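Local coordinates for putative pachytene checkpoint protein 2 (Caenorhabditis elegans, PDB 4XGU) that probably uses ATP binding and hydrolysis, as an AAA+ protein remodeller, to support chromosome recombination during meiosis, at residues N147-Y152 / K190-H195; G184-C189 / F248-E253. All coordinates share one frame; numbering follows the deposited sequence.

Contact 1: residues N147-Y152 / K190-H195; sequences NEVMSY and KGLAQH
Met-150 and Val-149 on helix 145-161 meet Leu-192 and His-195 on helix 185-199, the helix that follows the P-loop in this AAA+ ATPase domain. The two segments run roughly the same way, their axes inclined at 42° and no nearer than 10.7 Å, so the contact is made chiefly by side chains, and no hydrogen bond crosses it. Leu-192 points at the partner helix and forks over it: CD2 lies 3.8 Å from CG1 of Val-149, while CD1 reaches the sulfur SD of Met-150 at 3.9 Å. The two methyls are thus shared between consecutive residues, CD1 also lying 4.0 Å from the backbone CA of Met-150. CG1 is the branch of Val-149 set opposite its backbone N (chi1 172°), and it is this methyl that meets Leu-192. Met-150 starts alongside the interface rather than at it; its chain leaves extended and then bends at chi2 (66°), which swings the thioether across to the second helix. There the Met-150 and His-195 side chains stand nearly perpendicular. The sulfur SD of Met-150 stays 5.5 Å from the centroid of the His-195 imidazole, oblique to it. The polar end of His-195 is engaged beyond the two helices: ND1 is hydrogen-bonded to Glu-14, and Trp-136 packs edge-to-face with the ring while also touching Met-150. All four residues of the contact are buried. The closest touch between Met-150 and His-195 is methyl on methylene, CE of Met-150 lying 3.6 Å from CB of His-195, with the ring carbon CG of the same histidine next, 4.1 Å from CE.

Contact 2: residues G184-C189 / F248-E253; sequences GKTSLC and FVLIDE. With ADP (adenosine-5'-diphosphate), chain H.
Thr-186 and Cys-189, in the first turns of the helix after the Walker A P-loop, pack on Leu-250 of the Walker B strand 245-251 and on Asp-252, the first of the Asp-Glu pair after it. The apolar part rests on Leu-250, whose two methyls divide between neighbours: CD1 sits 3.6 Å from CB of Cys-189, and CD2 lies 3.9 Å from CG2 of Thr-186. The polar part is a 3.5 Å approach of OD1 of Asp-252 to OG1 of Thr-186. Thr-186 serves both sides because CG2 is set opposite its backbone N, facing the strand, while OG1 lies beside that N (chi1 -56°) and joins it on the beta-phosphate. Phosphate binding uses the start of the helix. O1B of ADP accepts from the backbone N of Gly-184 and from NZ of Lys-185, with a weak bond from the Lys-185 backbone N. NZ also bonds to Asn-300. O2B is gripped by Thr-186 twice, through N at 2.7 Å and OG1 at 2.8 Å. Gly-184, at the N-cap with phi 83°, brings its CA to 3.8 Å from N7 of ADP. One residue on from Thr-186, the alpha-phosphate is held by Ser-187, whose backbone N lies 2.8 Å from O1A of ADP and whose OG reaches the same oxygen at 3.2 Å.

How the contacts relate
Both contacts are buried and share helix 185-199: contact 2 uses its N-terminal end, at the nucleotide, and contact 1 the turns that follow. Their centres lie 11 Å apart, and they touch where CB of Ala-193 packs on CD2 of Phe-248 at 3.7 Å. The helix is therefore held by another helix in contact 1 and by a strand of the central sheet in contact 2. Chemistry follows place: 147-152 / 190-195 is made by methyl, methylene and thioether groups, the histidine turning its ND1 to Glu-14, whereas 184-189 / 248-253 sets a small apolar patch and a Thr-Asp approach beside the phosphates, which 184-189 alone of the two segments binds.

Contact 1: residues N147-Y152 / K190-H195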
loop_
_atom_site.group_PDB
_atom_site.type_symbol
_atom_site.label_atom_id
_atom_site.label_comp_id
_atom_site.label_asym_id
_atom_site.label_seq_id
_atom_site.Cartn_x
_atom_site.Cartn_y
_atom_site.Cartn_z
ATOM N N ASN B 147 23.002 -15.219 35.931
ATOM C CA ASN B 147 23.391 -14.275 36.970
ATOM C C ASN B 147 23.103 -12.835 36.575
ATOM O O ASN B 147 22.657 -12.040 37.402
ATOM C CB ASN B 147 24.874 -14.430 37.312
ATOM C CG ASN B 147 25.121 -15.500 38.356
ATOM O OD1 ASN B 147 24.259 -15.783 39.190
ATOM N ND2 ASN B 147 26.307 -16.099 38.320
ATOM N N GLU B 148 23.352 -12.503 35.311
ATOM C CA GLU B 148 23.193 -11.129 34.842
ATOM C C GLU B 148 21.734 -10.689 34.883
ATOM O O GLU B 148 21.418 -9.606 35.375
ATOM C CB GLU B 148 23.746 -10.979 33.423
ATOM C CG GLU B 148 25.231 -11.280 33.304
ATOM C CD GLU B 148 25.742 -11.151 31.881
ATOM O OE1 GLU B 148 26.861 -11.632 31.604
ATOM O OE2 GLU B 148 25.025 -10.569 31.039
ATOM N N VAL B 149 20.852 -11.536 34.364
ATOM C CA VAL B 149 19.422 -11.249 34.355
ATOM C C VAL B 149 18.858 -11.200 35.773
ATOM O O VAL B 149 18.128 -10.273 36.130
ATOM C CB VAL B 149 18.649 -12.298 33.539
ATOM C CG1 VAL B 149 17.151 -12.107 33.707
ATOM C CG2 VAL B 149 19.041 -12.219 32.072
ATOM N N MET B 150 19.211 -12.202 36.572
ATOM C CA MET B 150 18.766 -12.302 37.958
ATOM C C MET B 150 19.077 -11.043 38.770
ATOM O O MET B 150 18.183 -10.450 39.377
ATOM C CB MET B 150 19.413 -13.521 38.624
ATOM C CG MET B 150 19.049 -13.721 40.085
ATOM S SD MET B 150 17.308 -14.117 40.324
ATOM C CE MET B 150 17.321 -14.610 42.047
ATOM N N SER B 151 20.342 -10.630 38.772
ATOM C CA SER B 151 20.764 -9.497 39.589
ATOM C C SER B 151 20.167 -8.180 39.102
ATOM O O SER B 151 19.787 -7.332 39.909
ATOM C CB SER B 151 22.291 -9.396 39.619
ATOM O OG SER B 151 22.804 -9.062 38.344
ATOM N N TYR B 152 20.082 -8.015 37.784
ATOM C CA TYR B 152 19.573 -6.778 37.200
ATOM C C TYR B 152 18.089 -6.595 37.481
ATOM O O TYR B 152 17.657 -5.523 37.900
ATOM C CB TYR B 152 19.821 -6.753 35.690
ATOM C CG TYR B 152 19.599 -5.403 35.045
ATOM C CD1 TYR B 152 18.351 -5.040 34.553
ATOM C CD2 TYR B 152 20.640 -4.493 34.918
ATOM C CE1 TYR B 152 18.147 -3.810 33.956
ATOM C CE2 TYR B 152 20.447 -3.262 34.322
ATOM C CZ TYR B 152 19.198 -2.925 33.843
ATOM O OH TYR B 152 18.999 -1.699 33.249
ATOM N N LYS B 190 9.960 -17.692 33.642
ATOM C CA LYS B 190 9.243 -18.440 34.665
ATOM C C LYS B 190 10.089 -18.531 35.929
ATOM O O LYS B 190 9.654 -18.132 37.012
ATOM C CB LYS B 190 8.890 -19.846 34.173
ATOM C CG LYS B 190 8.144 -19.915 32.851
ATOM C CD LYS B 190 6.674 -19.583 33.008
ATOM C CE LYS B 190 5.836 -20.242 31.918
ATOM N NZ LYS B 190 5.908 -21.732 31.975
ATOM N N GLY B 191 11.303 -19.050 35.780
ATOM C CA GLY B 191 12.188 -19.271 36.910
ATOM C C GLY B 191 12.583 -17.988 37.607
ATOM O O GLY B 191 12.723 -17.952 38.833
ATOM N N LEU B 192 12.764 -16.932 36.819
ATOM C CA LEU B 192 13.136 -15.626 37.352
ATOM C C LEU B 192 12.055 -15.081 38.278
ATOM O O LEU B 192 12.342 -14.616 39.380
ATOM C CB LEU B 192 13.397 -14.644 36.213
ATOM C CG LEU B 192 13.592 -13.185 36.607
ATOM C CD1 LEU B 192 14.815 -13.032 37.494
ATOM C CD2 LEU B 192 13.711 -12.331 35.361
ATOM N N ALA B 193 10.809 -15.147 37.820
ATOM C CA ALA B 193 9.670 -14.729 38.623
ATOM C C ALA B 193 9.498 -15.627 39.848
ATOM O O ALA B 193 9.047 -15.172 40.898
ATOM C CB ALA B 193 8.404 -14.730 37.781
ATOM N N GLN B 194 9.852 -16.903 39.709
ATOM C CA GLN B 194 9.760 -17.844 40.821
ATOM C C GLN B 194 10.676 -17.414 41.959
ATOM O O GLN B 194 10.275 -17.402 43.123
ATOM C CB GLN B 194 10.119 -19.260 40.365
ATOM C CG GLN B 194 9.984 -20.333 41.444
ATOM C CD GLN B 194 8.568 -20.870 41.574
ATOM O OE1 GLN B 194 7.621 -20.307 41.025
ATOM N NE2 GLN B 194 8.420 -21.969 42.303
ATOM N N HIS B 195 11.907 -17.055 41.613
ATOM C CA HIS B 195 12.882 -16.648 42.614
ATOM C C HIS B 195 12.520 -15.296 43.217
ATOM O O HIS B 195 12.561 -15.123 44.436
ATOM C CB HIS B 195 14.290 -16.602 42.010
ATOM C CG HIS B 195 14.972 -17.936 41.962
ATOM N ND1 HIS B 195 15.413 -18.588 43.093
ATOM C CD2 HIS B 195 15.293 -18.736 40.917
ATOM C CE1 HIS B 195 15.971 -19.736 42.750
ATOM N NE2 HIS B 195 15.911 -19.850 41.436
#

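Contact 2: residues G184-C189 / F248-E253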
loop_
_atom_site.group_PDB
_atom_site.type_symbol
_atom_site.label_atom_id
_atom_site.label_comp_id
_atom_site.label_asym_id
_atom_site.label_seq_id
_atom_site.Cartn_x
_atom_site.Cartn_y
_atom_site.Cartn_z
ATOM N N GLY B 184 15.131 -21.280 25.267
ATOM C CA GLY B 184 14.474 -21.356 26.562
ATOM C C GLY B 184 14.305 -20.020 27.260
ATOM O O GLY B 184 14.561 -19.897 28.457
ATOM N N LYS B 185 13.864 -19.016 26.510
ATOM C CA LYS B 185 13.636 -17.686 27.060
ATOM C C LYS B 185 12.455 -17.676 28.022
ATOM O O LYS B 185 12.478 -16.994 29.046
ATOM C CB LYS B 185 13.397 -16.684 25.935
ATOM C CG LYS B 185 14.421 -16.760 24.823
ATOM C CD LYS B 185 14.112 -15.763 23.726
ATOM C CE LYS B 185 13.939 -16.462 22.395
ATOM N NZ LYS B 185 12.784 -17.402 22.394
ATOM N N THR B 186 11.417 -18.429 27.676
ATOM C CA THR B 186 10.232 -18.530 28.515
ATOM C C THR B 186 10.592 -19.121 29.870
ATOM O O THR B 186 10.182 -18.603 30.908
ATOM C CB THR B 186 9.143 -19.397 27.857
ATOM O OG1 THR B 186 8.824 -18.869 26.563
ATOM C CG2 THR B 186 7.889 -19.418 28.716
ATOM N N SER B 187 11.378 -20.196 29.853
ATOM C CA SER B 187 11.809 -20.860 31.081
ATOM C C SER B 187 12.575 -19.904 31.988
ATOM O O SER B 187 12.427 -19.947 33.210
ATOM C CB SER B 187 12.669 -22.083 30.757
ATOM O OG SER B 187 11.900 -23.098 30.137
ATOM N N LEU B 188 13.391 -19.044 31.386
ATOM C CA LEU B 188 14.098 -18.010 32.133
ATOM C C LEU B 188 13.117 -17.091 32.852
ATOM O O LEU B 188 13.284 -16.792 34.033
ATOM C CB LEU B 188 14.993 -17.185 31.206
ATOM C CG LEU B 188 16.331 -17.792 30.787
ATOM C CD1 LEU B 188 17.072 -16.843 29.859
ATOM C CD2 LEU B 188 17.176 -18.107 32.010
ATOM N N CYS B 189 12.091 -16.647 32.133
ATOM C CA CYS B 189 11.087 -15.758 32.702
ATOM C C CYS B 189 10.317 -16.426 33.834
ATOM O O CYS B 189 10.046 -15.799 34.856
ATOM C CB CYS B 189 10.113 -15.289 31.622
ATOM S SG CYS B 189 10.825 -14.138 30.434
ATOM N N PHE B 248 3.378 -10.440 37.826
ATOM C CA PHE B 248 4.294 -10.655 36.716
ATOM C C PHE B 248 3.506 -10.868 35.437
ATOM O O PHE B 248 2.569 -11.663 35.407
ATOM C CB PHE B 248 5.199 -11.860 36.977
ATOM C CG PHE B 248 6.236 -11.629 38.034
ATOM C CD1 PHE B 248 5.953 -11.870 39.369
ATOM C CD2 PHE B 248 7.502 -11.185 37.693
ATOM C CE1 PHE B 248 6.911 -11.664 40.347
ATOM C CE2 PHE B 248 8.464 -10.977 38.664
ATOM C CZ PHE B 248 8.169 -11.217 39.993
ATOM N N VAL B 249 3.881 -10.162 34.379
ATOM C CA VAL B 249 3.217 -10.354 33.100
ATOM C C VAL B 249 4.189 -10.899 32.069
ATOM O O VAL B 249 5.136 -10.221 31.673
ATOM C CB VAL B 249 2.598 -9.051 32.582
ATOM C CG1 VAL B 249 1.974 -9.274 31.214
ATOM C CG2 VAL B 249 1.563 -8.530 33.567
ATOM N N LEU B 250 3.956 -12.137 31.650
ATOM C CA LEU B 250 4.775 -12.759 30.621
ATOM C C LEU B 250 4.064 -12.703 29.274
ATOM O O LEU B 250 2.873 -12.998 29.178
ATOM C CB LEU B 250 5.100 -14.207 30.991
ATOM C CG LEU B 250 5.868 -15.004 29.936
ATOM C CD1 LEU B 250 7.210 -14.352 29.654
ATOM C CD2 LEU B 250 6.053 -16.445 30.374
ATOM N N ILE B 251 4.800 -12.314 28.238
ATOM C CA ILE B 251 4.251 -12.235 26.891
ATOM C C ILE B 251 5.126 -13.024 25.915
ATOM O O ILE B 251 6.282 -12.675 25.681
ATOM C CB ILE B 251 4.127 -10.772 26.427
ATOM C CG1 ILE B 251 3.207 -9.998 27.375
ATOM C CG2 ILE B 251 3.604 -10.703 25.003
ATOM C CD1 ILE B 251 3.301 -8.499 27.238
ATOM N N ASP B 252 4.567 -14.092 25.356
ATOM C CA ASP B 252 5.312 -14.980 24.470
ATOM C C ASP B 252 5.071 -14.655 23.000
ATOM O O ASP B 252 4.010 -14.143 22.644
ATOM C CB ASP B 252 4.941 -16.437 24.746
ATOM C CG ASP B 252 5.181 -16.836 26.189
ATOM O OD1 ASP B 252 6.247 -16.478 26.735
ATOM O OD2 ASP B 252 4.305 -17.503 26.779
ATOM N N GLU B 253 6.057 -14.971 22.159
ATOM C CA GLU B 253 5.983 -14.732 20.717
ATOM C C GLU B 253 5.510 -13.320 20.396
ATOM O O GLU B 253 4.559 -13.138 19.637
ATOM C CB GLU B 253 5.054 -15.749 20.050
ATOM C CG GLU B 253 5.668 -17.122 19.854
ATOM C CD GLU B 253 5.491 -17.640 18.437
ATOM O OE1 GLU B 253 4.562 -17.173 17.741
ATOM O OE2 GLU B 253 6.288 -18.507 18.015
HETATM P PB ADP H . 11.659 -20.549 24.168
HETATM O O1B ADP H . 13.035 -20.232 23.639
HETATM O O2B ADP H . 11.181 -19.594 25.234
HETATM O O3B ADP H . 10.631 -20.842 23.096
HETATM P PA ADP H . 11.013 -22.350 26.248
HETATM O O1A ADP H . 11.467 -21.471 27.389
HETATM O O2A ADP H . 9.552 -22.402 25.863
HETATM O O3A ADP H . 11.868 -21.955 24.936
HETATM O "O5'" ADP H . 11.477 -23.850 26.600
HETATM C "C5'" ADP H . 12.320 -24.601 25.731
HETATM C "C4'" ADP H . 12.538 -25.981 26.337
HETATM O "O4'" ADP H . 13.821 -26.476 25.947
HETATM C "C3'" ADP H . 12.509 -25.934 27.856
HETATM O "O3'" ADP H . 11.333 -26.584 28.348
HETATM C "C2'" ADP H . 13.751 -26.668 28.316
HETATM O "O2'" ADP H . 13.389 -27.950 28.841
HETATM C "C1'" ADP H . 14.614 -26.845 27.077
HETATM N N9 ADP H . 15.757 -25.901 27.151
HETATM C C8 ADP H . 15.951 -24.857 26.322
HETATM N N7 ADP H . 17.082 -24.175 26.636
HETATM C C5 ADP H . 17.637 -24.790 27.693
HETATM C C6 ADP H . 18.843 -24.585 28.525
HETATM N N6 ADP H . 19.692 -23.561 28.272
HETATM N N1 ADP H . 19.064 -25.451 29.536
HETATM C C2 ADP H . 18.221 -26.472 29.791
HETATM N N3 ADP H . 17.107 -26.719 29.078
HETATM C C4 ADP H . 16.764 -25.929 28.031
#